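Local structure of 3-oxosteroid 1-dehydrogenase (Sterolibacterium denitrificans, 7P18) at residues S46-G51 / M151-T156; T156-M159 / S163-A166; P324-P329 / T335-E340. The protein probably catalyses the FAD-dependent 1,2-dehydrogenation of 3-oxosteroids, turning a 3-oxosteroid into the 3-oxo-Delta(1)-steroid while an acceptor is reduced. All coordinates share one frame; numbering follows the deposited sequence.

Interaction 1 (S46-G51 / M151-T156). With FAD (flavin-adenine dinucleotide), chain C.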
ATOM      1  N   SER A  46       5.675   0.350  -4.709  1.00 23.80           N
ATOM      2  CA  SER A  46       6.441   0.019  -3.489  1.00 22.23           C
ATOM      3  C   SER A  46       7.161   1.297  -3.022  1.00 21.89           C
ATOM      4  O   SER A  46       7.139   1.626  -1.815  1.00 23.78           O
ATOM      5  CB  SER A  46       7.385  -1.142  -3.802  1.00 21.91           C
ATOM      6  OG  SER A  46       6.674  -2.305  -4.227  1.00 20.86           O
ATOM      7  N   ALA A  47       7.764   2.014  -3.964  1.00 22.01           N
ATOM      8  CA  ALA A  47       8.598   3.205  -3.683  1.00 23.74           C
ATOM      9  C   ALA A  47       7.771   4.337  -3.061  1.00 25.69           C
ATOM     10  O   ALA A  47       8.355   5.116  -2.283  1.00 27.80           O
ATOM     11  CB  ALA A  47       9.283   3.633  -4.952  1.00 23.52           C
ATOM     12  N   VAL A  48       6.480   4.448  -3.396  1.00 24.80           N
ATOM     13  CA  VAL A  48       5.604   5.556  -2.924  1.00 24.41           C
ATOM     14  C   VAL A  48       4.751   5.097  -1.739  1.00 24.93           C
ATOM     15  O   VAL A  48       3.849   5.827  -1.337  1.00 24.53           O
ATOM     16  CB  VAL A  48       4.775   6.138  -4.096  1.00 25.18           C
ATOM     17  CG1 VAL A  48       5.689   6.659  -5.187  1.00 24.65           C
ATOM     18  CG2 VAL A  48       3.756   5.172  -4.655  1.00 26.71           C
ATOM     19  N   SER A  49       5.062   3.930  -1.163  1.00 24.59           N
ATOM     20  CA  SER A  49       4.265   3.282  -0.108  1.00 22.49           C
ATOM     21  C   SER A  49       4.805   3.661   1.262  1.00 22.33           C
ATOM     22  O   SER A  49       5.808   4.382   1.321  1.00 23.95           O
ATOM     23  CB  SER A  49       4.266   1.777  -0.304  1.00 23.27           C
ATOM     24  OG  SER A  49       5.482   1.216   0.125  1.00 21.84           O
ATOM     25  N   GLY A  50       4.200   3.124   2.314  1.00 21.46           N
ATOM     26  CA  GLY A  50       4.725   3.224   3.686  1.00 20.90           C
ATOM     27  C   GLY A  50       5.906   2.329   3.942  1.00 21.98           C
ATOM     28  O   GLY A  50       6.554   2.499   4.994  1.00 23.83           O
ATOM     29  N   GLY A  51       6.171   1.374   3.047  1.00 22.55           N
ATOM     30  CA  GLY A  51       7.302   0.455   3.159  1.00 21.79           C
ATOM     31  C   GLY A  51       7.110  -0.538   4.296  1.00 20.26           C
ATOM     32  O   GLY A  51       8.072  -1.257   4.598  1.00 23.79           O
ATOM     33  N   MET A 151      10.118   8.793  -6.811  1.00 27.12           N
ATOM     34  CA  MET A 151      10.265   9.612  -5.582  1.00 28.03           C
ATOM     35  C   MET A 151       8.975   9.587  -4.774  1.00 26.73           C
ATOM     36  O   MET A 151       7.865   9.508  -5.350  1.00 28.98           O
ATOM     37  CB  MET A 151      10.682  11.051  -5.896  1.00 32.84           C
ATOM     38  CG  MET A 151      12.035  11.131  -6.565  1.00 29.78           C
ATOM     39  SD  MET A 151      13.452  10.535  -5.613  1.00 33.64           S
ATOM     40  CE  MET A 151      13.299  11.522  -4.137  1.00 36.62           C
ATOM     41  N   ALA A 152       9.132   9.645  -3.463  1.00 26.31           N
ATOM     42  CA  ALA A 152       8.040   9.693  -2.473  1.00 29.42           C
ATOM     43  C   ALA A 152       7.096  10.845  -2.831  1.00 31.59           C
ATOM     44  O   ALA A 152       7.569  11.935  -3.223  1.00 28.39           O
ATOM     45  CB  ALA A 152       8.601   9.836  -1.073  1.00 27.87           C
ATOM     46  N   TYR A 153       5.799  10.605  -2.688  1.00 32.17           N
ATOM     47  CA  TYR A 153       4.744  11.649  -2.724  1.00 34.85           C
ATOM     48  C   TYR A 153       5.027  12.668  -1.603  1.00 40.56           C
ATOM     49  O   TYR A 153       5.388  12.277  -0.475  1.00 36.95           O
ATOM     50  CB  TYR A 153       3.370  11.000  -2.607  1.00 36.30           C
ATOM     51  CG  TYR A 153       2.971  10.016  -3.686  1.00 37.50           C
ATOM     52  CD1 TYR A 153       3.319  10.177  -5.024  1.00 38.95           C
ATOM     53  CD2 TYR A 153       2.158   8.936  -3.366  1.00 35.36           C
ATOM     54  CE1 TYR A 153       2.888   9.289  -6.005  1.00 33.12           C
ATOM     55  CE2 TYR A 153       1.718   8.049  -4.335  1.00 33.51           C
ATOM     56  CZ  TYR A 153       2.084   8.220  -5.660  1.00 33.93           C
ATOM     57  OH  TYR A 153       1.605   7.327  -6.595  1.00 33.66           O
ATOM     58  N   THR A 154       4.937  13.967  -1.891  1.00 41.52           N
ATOM     59  CA  THR A 154       5.518  15.030  -1.015  1.00 43.38           C
ATOM     60  C   THR A 154       4.734  15.066   0.303  1.00 43.02           C
ATOM     61  O   THR A 154       5.310  15.494   1.322  1.00 49.91           O
ATOM     62  CB  THR A 154       5.553  16.402  -1.715  1.00 48.44           C
ATOM     63  OG1 THR A 154       4.198  16.757  -1.966  1.00 51.19           O
ATOM     64  CG2 THR A 154       6.344  16.413  -3.004  1.00 52.68           C
ATOM     65  N   GLY A 155       3.503  14.560   0.300  1.00 38.67           N
ATOM     66  CA  GLY A 155       2.655  14.391   1.488  1.00 42.35           C
ATOM     67  C   GLY A 155       3.245  13.448   2.519  1.00 43.77           C
ATOM     68  O   GLY A 155       2.807  13.520   3.656  1.00 41.61           O
ATOM     69  N   THR A 156       4.145  12.527   2.139  1.00 47.00           N
ATOM     70  CA  THR A 156       4.766  11.554   3.085  1.00 47.04           C
ATOM     71  C   THR A 156       5.965  12.205   3.776  1.00 48.98           C
ATOM     72  O   THR A 156       6.618  11.528   4.609  1.00 50.94           O
ATOM     73  CB  THR A 156       5.169  10.230   2.419  1.00 47.58           C
ATOM     74  OG1 THR A 156       6.186  10.445   1.444  1.00 41.51           O
ATOM     75  CG2 THR A 156       4.007   9.486   1.806  1.00 44.24           C
TER
HETATM   76  PA  FAD C 601       4.836  -2.343  -7.728  1.00 22.25           P
HETATM   77  O1A FAD C 601       5.497  -1.922  -6.465  1.00 20.93           O
HETATM   78  O2A FAD C 601       3.914  -1.292  -8.286  1.00 21.24           O
HETATM   79  O5B FAD C 601       5.981  -2.699  -8.763  1.00 22.27           O
HETATM   80  C5B FAD C 601       5.606  -3.169 -10.084  1.00 21.40           C
HETATM   81  C4B FAD C 601       6.606  -2.640 -11.067  1.00 20.82           C
HETATM   82  O4B FAD C 601       6.461  -3.364 -12.319  1.00 24.47           O
HETATM   83  C3B FAD C 601       6.476  -1.143 -11.416  1.00 22.05           C
HETATM   84  O3B FAD C 601       7.728  -0.476 -11.294  1.00 22.28           O
HETATM   85  C2B FAD C 601       5.951  -1.157 -12.854  1.00 24.19           C
HETATM   86  O2B FAD C 601       6.257   0.032 -13.569  1.00 23.55           O
HETATM   87  C1B FAD C 601       6.546  -2.460 -13.389  1.00 23.41           C
HETATM   88  N9A FAD C 601       5.863  -3.011 -14.560  1.00 24.23           N
HETATM   89  C8A FAD C 601       4.538  -2.964 -14.886  1.00 22.74           C
HETATM   90  N7A FAD C 601       4.286  -3.484 -16.085  1.00 24.82           N
HETATM   91  C5A FAD C 601       5.521  -3.934 -16.535  1.00 22.91           C
HETATM   92  C6A FAD C 601       5.928  -4.584 -17.720  1.00 22.67           C
HETATM   93  N6A FAD C 601       5.116  -4.853 -18.749  1.00 22.78           N
HETATM   94  N1A FAD C 601       7.238  -4.886 -17.841  1.00 22.24           N
HETATM   95  C2A FAD C 601       8.060  -4.577 -16.834  1.00 23.26           C
HETATM   96  N3A FAD C 601       7.809  -3.902 -15.708  1.00 23.85           N
HETATM   97  C4A FAD C 601       6.494  -3.635 -15.610  1.00 24.95           C
HETATM   98  N1  FAD C 601       1.329  -1.890   1.181  1.00 21.16           N
HETATM   99  C2  FAD C 601       1.918  -2.409   2.283  1.00 23.27           C
HETATM  100  O2  FAD C 601       1.920  -3.637   2.486  1.00 21.63           O
HETATM  101  N3  FAD C 601       2.545  -1.635   3.174  1.00 21.91           N
HETATM  102  C4  FAD C 601       2.399  -0.263   3.189  1.00 24.80           C
HETATM  103  O4  FAD C 601       3.087   0.389   3.968  1.00 23.17           O
HETATM  104  C4X FAD C 601       1.760   0.340   2.072  1.00 24.67           C
HETATM  105  N5  FAD C 601       1.634   1.656   2.027  1.00 24.67           N
HETATM  106  C5X FAD C 601       1.080   2.204   0.894  1.00 22.08           C
HETATM  107  C6  FAD C 601       1.019   3.612   0.775  1.00 25.62           C
HETATM  108  C7  FAD C 601       0.598   4.224  -0.398  1.00 25.05           C
HETATM  109  C7M FAD C 601       0.570   5.734  -0.515  1.00 24.43           C
HETATM  110  C8  FAD C 601       0.278   3.422  -1.508  1.00 23.71           C
HETATM  111  C8M FAD C 601      -0.159   4.063  -2.814  1.00 27.91           C
HETATM  112  C9  FAD C 601       0.253   2.048  -1.377  1.00 22.55           C
HETATM  113  C9A FAD C 601       0.700   1.404  -0.207  1.00 23.19           C
HETATM  114  N10 FAD C 601       0.705   0.009  -0.053  1.00 22.20           N
HETATM  115  C10 FAD C 601       1.263  -0.573   1.078  1.00 23.65           C
HETATM  116  C1' FAD C 601       0.376  -0.871  -1.180  1.00 20.37           C
HETATM  117  C2' FAD C 601       1.673  -1.302  -1.899  1.00 20.47           C
HETATM  118  O2' FAD C 601       2.482  -0.191  -2.285  1.00 19.97           O
HETATM  119  C3' FAD C 601       1.409  -2.187  -3.129  1.00 19.24           C
HETATM  120  O3' FAD C 601       0.343  -3.110  -2.898  1.00 20.05           O
HETATM  121  C4' FAD C 601       2.676  -2.896  -3.562  1.00 20.17           C
HETATM  122  O4' FAD C 601       3.686  -1.913  -3.742  1.00 21.86           O
HETATM  123  C5' FAD C 601       2.523  -3.721  -4.821  1.00 20.20           C
HETATM  124  O5' FAD C 601       3.837  -4.224  -5.131  1.00 20.79           O
HETATM  125  P   FAD C 601       4.113  -4.927  -6.530  1.00 21.66           P
HETATM  126  O1P FAD C 601       5.543  -5.252  -6.450  1.00 21.93           O
HETATM  127  O2P FAD C 601       3.100  -5.921  -6.880  1.00 20.91           O
HETATM  128  O3P FAD C 601       3.956  -3.693  -7.595  1.00 22.35           O
HETATM  129  O   HOH W   1       5.363   8.305  -1.127  1.00 31.92           O

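Interaction 2 (T156-M159 / S163-A166)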
ATOM      1  N   THR A 156       4.145  12.527   2.139  1.00 47.00           N
ATOM      2  CA  THR A 156       4.766  11.554   3.085  1.00 47.04           C
ATOM      3  C   THR A 156       5.965  12.205   3.776  1.00 48.98           C
ATOM      4  O   THR A 156       6.618  11.528   4.609  1.00 50.94           O
ATOM      5  CB  THR A 156       5.169  10.230   2.419  1.00 47.58           C
ATOM      6  OG1 THR A 156       6.186  10.445   1.444  1.00 41.51           O
ATOM      7  CG2 THR A 156       4.007   9.486   1.806  1.00 44.24           C
ATOM      8  N   LEU A 157       6.257  13.466   3.443  1.00 42.23           N
ATOM      9  CA  LEU A 157       7.440  14.200   3.951  1.00 45.34           C
ATOM     10  C   LEU A 157       6.985  15.334   4.872  1.00 47.53           C
ATOM     11  O   LEU A 157       5.863  15.859   4.677  1.00 50.50           O
ATOM     12  CB  LEU A 157       8.222  14.753   2.761  1.00 42.85           C
ATOM     13  CG  LEU A 157       8.627  13.742   1.694  1.00 45.37           C
ATOM     14  CD1 LEU A 157       9.185  14.455   0.465  1.00 43.72           C
ATOM     15  CD2 LEU A 157       9.631  12.735   2.240  1.00 42.74           C
ATOM     16  N   LEU A 158       7.844  15.721   5.809  1.00 47.80           N
ATOM     17  CA  LEU A 158       7.566  16.811   6.777  1.00 47.29           C
ATOM     18  C   LEU A 158       7.706  18.162   6.074  1.00 50.00           C
ATOM     19  O   LEU A 158       8.823  18.437   5.557  1.00 46.41           O
ATOM     20  CB  LEU A 158       8.564  16.729   7.932  1.00 43.50           C
ATOM     21  CG  LEU A 158       8.293  17.683   9.091  1.00 41.92           C
ATOM     22  CD1 LEU A 158       6.880  17.499   9.610  1.00 41.16           C
ATOM     23  CD2 LEU A 158       9.320  17.489  10.192  1.00 43.33           C
ATOM     24  N   MET A 159       6.646  18.978   6.116  1.00 60.41           N
ATOM     25  CA  MET A 159       6.545  20.272   5.375  1.00 62.16           C
ATOM     26  C   MET A 159       6.876  20.003   3.898  1.00 58.84           C
ATOM     27  O   MET A 159       7.502  20.875   3.274  1.00 63.17           O
ATOM     28  CB  MET A 159       7.512  21.340   5.920  1.00 69.32           C
ATOM     29  CG  MET A 159       7.338  21.698   7.398  1.00 72.24           C
ATOM     30  SD  MET A 159       5.638  22.112   7.904  1.00 81.51           S
ATOM     31  CE  MET A 159       5.846  22.339   9.674  1.00 78.74           C
ATOM     32  N   SER A 163      12.176  13.568   5.231  1.00 38.14           N
ATOM     33  CA  SER A 163      11.760  12.138   5.337  1.00 34.93           C
ATOM     34  C   SER A 163      11.556  11.808   6.820  1.00 34.67           C
ATOM     35  O   SER A 163      12.401  12.260   7.640  1.00 35.75           O
ATOM     36  CB  SER A 163      12.760  11.259   4.702  1.00 32.13           C
ATOM     37  OG  SER A 163      12.771  11.467   3.292  1.00 36.64           O
ATOM     38  N   MET A 164      10.485  11.071   7.153  1.00 34.88           N
ATOM     39  CA  MET A 164      10.301  10.473   8.507  1.00 33.40           C
ATOM     40  C   MET A 164       9.895   8.998   8.402  1.00 35.99           C
ATOM     41  O   MET A 164       9.310   8.598   7.375  1.00 31.51           O
ATOM     42  CB  MET A 164       9.208  11.211   9.270  1.00 34.56           C
ATOM     43  CG  MET A 164       9.501  12.719   9.426  1.00 43.62           C
ATOM     44  SD  MET A 164       8.116  13.581  10.188  1.00 49.67           S
ATOM     45  CE  MET A 164       6.706  12.979   9.232  1.00 53.81           C
ATOM     46  N   THR A 165      10.174   8.229   9.459  1.00 34.10           N
ATOM     47  CA  THR A 165       9.625   6.873   9.677  1.00 30.21           C
ATOM     48  C   THR A 165       8.196   7.051  10.141  1.00 32.10           C
ATOM     49  O   THR A 165       7.861   8.151  10.634  1.00 36.35           O
ATOM     50  CB  THR A 165      10.436   6.106  10.727  1.00 30.71           C
ATOM     51  OG1 THR A 165      10.321   6.804  11.974  1.00 29.70           O
ATOM     52  CG2 THR A 165      11.884   5.976  10.319  1.00 33.07           C
ATOM     53  N   ALA A 166       7.370   6.029   9.985  1.00 26.67           N
ATOM     54  CA  ALA A 166       5.989   5.998  10.520  1.00 30.63           C
ATOM     55  C   ALA A 166       6.052   6.145  12.040  1.00 34.06           C
ATOM     56  O   ALA A 166       5.192   6.835  12.609  1.00 33.02           O
ATOM     57  CB  ALA A 166       5.267   4.741  10.120  1.00 30.36           C
TER
HETATM   58  O   HOH W   2       8.840   9.848   5.073  1.00 29.98           O

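Interaction 3 (P324-P329 / T335-E340). With ANB (androsta-1,4-diene-3,17-dione), chain D.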
ATOM      1  N   PRO A 324     -10.114   4.885   0.421  1.00 21.85           N
ATOM      2  CA  PRO A 324     -10.794   6.143   0.105  1.00 21.04           C
ATOM      3  C   PRO A 324      -9.724   7.102  -0.417  1.00 21.03           C
ATOM      4  O   PRO A 324      -8.682   7.196   0.164  1.00 20.61           O
ATOM      5  CB  PRO A 324     -11.413   6.622   1.437  1.00 24.67           C
ATOM      6  CG  PRO A 324     -10.663   5.861   2.503  1.00 22.80           C
ATOM      7  CD  PRO A 324     -10.246   4.547   1.845  1.00 24.70           C
ATOM      8  N   SER A 325      -9.990   7.801  -1.533  1.00 20.52           N
ATOM      9  CA  SER A 325      -8.951   8.651  -2.165  1.00 20.08           C
ATOM     10  C   SER A 325      -9.536  10.013  -2.572  1.00 21.46           C
ATOM     11  O   SER A 325     -10.765  10.115  -2.768  1.00 23.52           O
ATOM     12  CB  SER A 325      -8.284   7.988  -3.353  1.00 22.07           C
ATOM     13  OG  SER A 325      -9.189   7.975  -4.448  1.00 20.07           O
ATOM     14  N   ILE A 326      -8.634  10.980  -2.714  1.00 22.30           N
ATOM     15  CA  ILE A 326      -8.938  12.433  -2.925  1.00 23.48           C
ATOM     16  C   ILE A 326      -8.220  12.921  -4.187  1.00 20.94           C
ATOM     17  O   ILE A 326      -6.963  12.827  -4.278  1.00 22.93           O
ATOM     18  CB  ILE A 326      -8.464  13.270  -1.718  1.00 24.50           C
ATOM     19  CG1 ILE A 326      -9.084  12.813  -0.398  1.00 23.38           C
ATOM     20  CG2 ILE A 326      -8.684  14.768  -1.952  1.00 24.88           C
ATOM     21  CD1 ILE A 326     -10.566  12.862  -0.349  1.00 22.99           C
ATOM     22  N   HIS A 327      -8.990  13.556  -5.061  1.00 23.07           N
ATOM     23  CA  HIS A 327      -8.480  14.202  -6.286  1.00 22.76           C
ATOM     24  C   HIS A 327      -7.712  15.457  -5.847  1.00 21.82           C
ATOM     25  O   HIS A 327      -8.259  16.247  -5.018  1.00 20.95           O
ATOM     26  CB  HIS A 327      -9.616  14.554  -7.229  1.00 22.73           C
ATOM     27  CG  HIS A 327      -9.202  15.508  -8.289  1.00 26.17           C
ATOM     28  ND1 HIS A 327      -8.390  15.144  -9.337  1.00 26.35           N
ATOM     29  CD2 HIS A 327      -9.447  16.825  -8.421  1.00 31.26           C
ATOM     30  CE1 HIS A 327      -8.142  16.211 -10.068  1.00 30.51           C
ATOM     31  NE2 HIS A 327      -8.779  17.253  -9.530  1.00 30.70           N
ATOM     32  N   VAL A 328      -6.498  15.580  -6.328  1.00 22.07           N
ATOM     33  CA  VAL A 328      -5.681  16.815  -6.213  1.00 25.58           C
ATOM     34  C   VAL A 328      -5.383  17.338  -7.604  1.00 24.29           C
ATOM     35  O   VAL A 328      -4.692  16.680  -8.380  1.00 24.99           O
ATOM     36  CB  VAL A 328      -4.387  16.575  -5.442  1.00 27.09           C
ATOM     37  CG1 VAL A 328      -3.596  17.864  -5.290  1.00 30.02           C
ATOM     38  CG2 VAL A 328      -4.715  15.977  -4.083  1.00 29.36           C
ATOM     39  N   PRO A 329      -5.808  18.582  -7.923  1.00 23.96           N
ATOM     40  CA  PRO A 329      -5.511  19.159  -9.251  1.00 26.43           C
ATOM     41  C   PRO A 329      -4.017  19.094  -9.585  1.00 26.01           C
ATOM     42  O   PRO A 329      -3.182  19.362  -8.766  1.00 26.99           O
ATOM     43  CB  PRO A 329      -6.024  20.604  -9.154  1.00 26.40           C
ATOM     44  CG  PRO A 329      -7.104  20.528  -8.074  1.00 27.40           C
ATOM     45  CD  PRO A 329      -6.608  19.485  -7.084  1.00 24.67           C
ATOM     46  N   THR A 335      -4.870  10.984  -3.642  1.00 24.26           N
ATOM     47  CA  THR A 335      -4.244  10.790  -2.313  1.00 22.89           C
ATOM     48  C   THR A 335      -5.127   9.867  -1.481  1.00 20.65           C
ATOM     49  O   THR A 335      -6.348  10.155  -1.285  1.00 21.04           O
ATOM     50  CB  THR A 335      -4.045  12.125  -1.592  1.00 24.00           C
ATOM     51  OG1 THR A 335      -3.182  12.904  -2.411  1.00 21.43           O
ATOM     52  CG2 THR A 335      -3.364  11.950  -0.250  1.00 25.03           C
ATOM     53  N   GLY A 336      -4.537   8.785  -0.952  1.00 23.18           N
ATOM     54  CA  GLY A 336      -5.309   7.902  -0.062  1.00 20.93           C
ATOM     55  C   GLY A 336      -5.439   8.486   1.340  1.00 22.28           C
ATOM     56  O   GLY A 336      -4.492   9.154   1.807  1.00 22.59           O
ATOM     57  N   LEU A 337      -6.575   8.271   1.974  1.00 21.40           N
ATOM     58  CA  LEU A 337      -6.821   8.648   3.386  1.00 20.62           C
ATOM     59  C   LEU A 337      -6.579   7.393   4.241  1.00 21.51           C
ATOM     60  O   LEU A 337      -7.512   6.623   4.423  1.00 21.96           O
ATOM     61  CB  LEU A 337      -8.245   9.173   3.508  1.00 19.63           C
ATOM     62  CG  LEU A 337      -8.561  10.451   2.716  1.00 24.85           C
ATOM     63  CD1 LEU A 337      -9.938  10.953   3.070  1.00 25.99           C
ATOM     64  CD2 LEU A 337      -7.543  11.556   2.922  1.00 25.99           C
ATOM     65  N   PHE A 338      -5.344   7.170   4.679  1.00 24.72           N
ATOM     66  CA  PHE A 338      -4.974   5.940   5.432  1.00 25.68           C
ATOM     67  C   PHE A 338      -5.270   6.109   6.915  1.00 27.54           C
ATOM     68  O   PHE A 338      -5.874   5.170   7.485  1.00 27.49           O
ATOM     69  CB  PHE A 338      -3.527   5.555   5.200  1.00 28.48           C
ATOM     70  CG  PHE A 338      -3.216   5.238   3.761  1.00 31.87           C
ATOM     71  CD1 PHE A 338      -3.443   3.973   3.254  1.00 29.66           C
ATOM     72  CD2 PHE A 338      -2.723   6.213   2.910  1.00 29.00           C
ATOM     73  CE1 PHE A 338      -3.148   3.670   1.937  1.00 29.20           C
ATOM     74  CE2 PHE A 338      -2.465   5.910   1.583  1.00 28.64           C
ATOM     75  CZ  PHE A 338      -2.669   4.643   1.100  1.00 29.75           C
ATOM     76  N   ALA A 339      -4.848   7.228   7.511  1.00 25.28           N
ATOM     77  CA  ALA A 339      -4.839   7.408   8.987  1.00 29.74           C
ATOM     78  C   ALA A 339      -5.874   8.433   9.469  1.00 26.60           C
ATOM     79  O   ALA A 339      -6.348   8.311  10.612  1.00 24.46           O
ATOM     80  CB  ALA A 339      -3.464   7.882   9.398  1.00 29.41           C
ATOM     81  N   GLU A 340      -6.119   9.477   8.663  1.00 26.80           N
ATOM     82  CA  GLU A 340      -6.717  10.756   9.153  1.00 29.01           C
ATOM     83  C   GLU A 340      -8.208  10.572   9.450  1.00 26.62           C
ATOM     84  O   GLU A 340      -8.761  11.350  10.264  1.00 25.18           O
ATOM     85  CB  GLU A 340      -6.529  11.883   8.136  1.00 25.92           C
ATOM     86  CG  GLU A 340      -5.100  12.088   7.712  1.00 25.91           C
ATOM     87  CD  GLU A 340      -4.762  11.420   6.386  1.00 28.37           C
ATOM     88  OE1 GLU A 340      -4.998  10.178   6.257  1.00 31.22           O
ATOM     89  OE2 GLU A 340      -4.215  12.114   5.508  1.00 26.39           O
TER
HETATM   90  C1  ANB D 602      -0.524   2.105   4.298  0.77 58.59           C
HETATM   91  C10 ANB D 602       0.066   2.616   5.578  0.77 57.18           C
HETATM   92  C11 ANB D 602       0.231   5.032   4.593  0.77 64.73           C
HETATM   93  C12 ANB D 602       0.974   6.376   4.570  0.77 68.97           C
HETATM   94  C13 ANB D 602       1.363   6.800   5.974  0.77 71.57           C
HETATM   95  C14 ANB D 602       2.271   5.707   6.553  0.77 69.75           C
HETATM   96  C15 ANB D 602       2.889   6.362   7.796  0.77 70.23           C
HETATM   97  C16 ANB D 602       3.091   7.829   7.377  0.77 71.86           C
HETATM   98  C17 ANB D 602       2.264   8.018   6.122  0.77 73.67           C
HETATM   99  C18 ANB D 602       0.133   7.122   6.857  0.77 70.34           C
HETATM  100  C19 ANB D 602      -1.124   2.917   6.532  0.77 59.71           C
HETATM  101  C2  ANB D 602      -0.725   0.813   4.029  0.77 58.87           C
HETATM  102  C3  ANB D 602      -0.103  -0.226   4.848  0.77 47.96           C
HETATM  103  C4  ANB D 602       0.884   0.270   5.799  0.77 50.90           C
HETATM  104  C5  ANB D 602       0.935   1.546   6.205  0.77 54.20           C
HETATM  105  C6  ANB D 602       1.797   1.951   7.368  0.77 57.28           C
HETATM  106  C7  ANB D 602       2.539   3.262   7.151  0.77 61.87           C
HETATM  107  C8  ANB D 602       1.584   4.351   6.681  0.77 65.05           C
HETATM  108  C9  ANB D 602       0.952   3.900   5.344  0.77 60.21           C
HETATM  109  O1  ANB D 602      -0.368  -1.428   4.715  0.77 29.33           O
HETATM  110  O2  ANB D 602       2.309   8.983   5.394  0.77 68.66           O

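Interaction 1 (S46-G51 / M151-T156)
V48 lies over one face of the Y153 ring, and this pair makes the dense part of the contact. V48 CB sits 3.8 Å from the centroid of the Y153 ring, 18° off the ring normal, a CH-pi contact displaced toward the rim. From there the two methyl groups diverge: V48 CG2 comes within 3.5 Å of Y153 CE2, whereas V48 CG1, which chi1 of -59° sets anti to the carbonyl carbon, points to the backbone of M151 and comes within 3.6 Å of M151 O. A beta-branched valine suits the place because its compact fork spans ring and backbone at once. The tyrosine hydroxyl is anchored elsewhere, on the carbonyl of A294, which should limit the movement of the ring against V48.

The other side of the contact is looser and wet. Water 1 links the two backbones, donating to V48 O at 2.9 Å and accepting from Y153 N, with a weak further bond to T156 OG1. T156 OG1 itself, carried on the 3-10 turn 154-156, turns back to Y153 O at 2.8 Å, in the carbonyl plane, and the backbone N of T156 uses the same acceptor.

Away from Y153, the segment 46-51 faces the cofactor. S46 OG gives a hydrogen bond to FAD O1A at 2.6 Å and receives one from FAD O4'; A17 N also bonds to this small hydroxyl. S49 OG donates to S46 O and accepts from G51 N at 3.0 Å, closing an ST turn that shapes the chain beside the flavin. Glycine suits position 50, where FAD O4 lies close against the side a CB would take. This ST turn and its glycines, with S46 at the pyrophosphate, belong to the FAD-binding site of this Rossmann-type flavoprotein.

Interaction 2 (T156-M159 / S163-A166)
L158 packs on M164 across a short, loosely bonded antiparallel hairpin, strands 157-158 and 162-163, which leads into helix 166-174. The side chain of M164 shows how this is done. Its CB is directed aslant of the facing strand, and CG, with chi1 of -58°, stands anti to the carbonyl carbon; chi2 is extended and carries the chain onward to the sulfur. M164 SD rests against three carbons of L158, 3.9 Å from L158 CB and 4.1 Å from both L158 CD1 and L158 CD2. The chain bends at chi3 (-48°) after the sulfur, and SD is the atom that makes the L158 contacts. A long, unbranched methionine suits this span, since its polarisable sulfur can settle against a branched leucine; A169 and M172 of helix 166-174 and the side of helix 179-191 also pack against the pair.

On the other pair, L157 CD2 touches S163 OG at 3.5 Å; that hydroxyl is bonded to the carbonyl of K205, so the small serine serves both the hairpin and the neighbouring strand. T165 occupies the N-cap of helix 166-174, and A166 just after it touches the steroid. Water 2 bridges the two backbones, donating to T156 O at 2.8 Å and accepting from M164 N at 2.9 Å.

Interaction 3 (P324-P329 / T335-E340)
A beta hairpin made by strands 320-326 and 335-336, part of the larger antiparallel sheet in which strand 320-326 also pairs with strand 486-502, brings F338 to the steroid pocket. I326 and T335 form its hydrogen-bonded pair: I326 N donates to T335 O at 2.8 Å, and T335 N returns a straighter bond to I326 O at 2.9 Å, with an N-H...O angle of 164°. One step on, S325 and G336 are the non-hydrogen-bonded pair, their CA atoms 4.3 Å apart. L337 N then bonds P324 O at 3.0 Å. P324, which has no N-H to give, suits a position where only its carbonyl is needed by this partner strand.

Side chains pack across the hairpin. I326 and L337 cross at about a right angle, with I326 CG1 3.9 Å from L337 CD2 and I326 CD1 close to L337 CD1; the branched chains meet through their outer carbons. V328 CG2 lies against T335 OG1, a looser touch. S325 points to the other side of the sheet from I326, and its hydroxyl is held by the carbonyl of W292 and by Q334. Glycine suits position 336, where the ring of F338 comes close on the side a CB would take.

F338 turns away from strand 320-326. Its ring meets Y363 edge to face, touches FAD as well, and presents one face to the bound androstadienedione, an apolar surface matched to an apolar steroid. CG anti to the carbonyl carbon (chi1 -62°) turns that ring face to the steroid nucleus: ANB C11 stands 3.5 Å above the F338 ring plane, offset toward the rim, and ANB C1 is 3.6 Å from F338 CD1.

Along the chain the contacts come in the order interaction 1, interaction 2, interaction 3, all in one FAD-binding domain. Interactions 1 and 2 are joined through T156, where one segment hands over to the next, and their centres lie 9 Å apart. Interaction 3, in the antiparallel sheet with strand 486-502, is centred 13 Å from interaction 1 and 16 Å from interaction 2; nearest atoms are about 7 Å away in both cases. None of its residues touches the others, yet the three are related through the ligands: 46-51 lines FAD, T156 and A166 touch the steroid, and F338 contacts both. Separate parts of the fold thus meet at one active-site pocket.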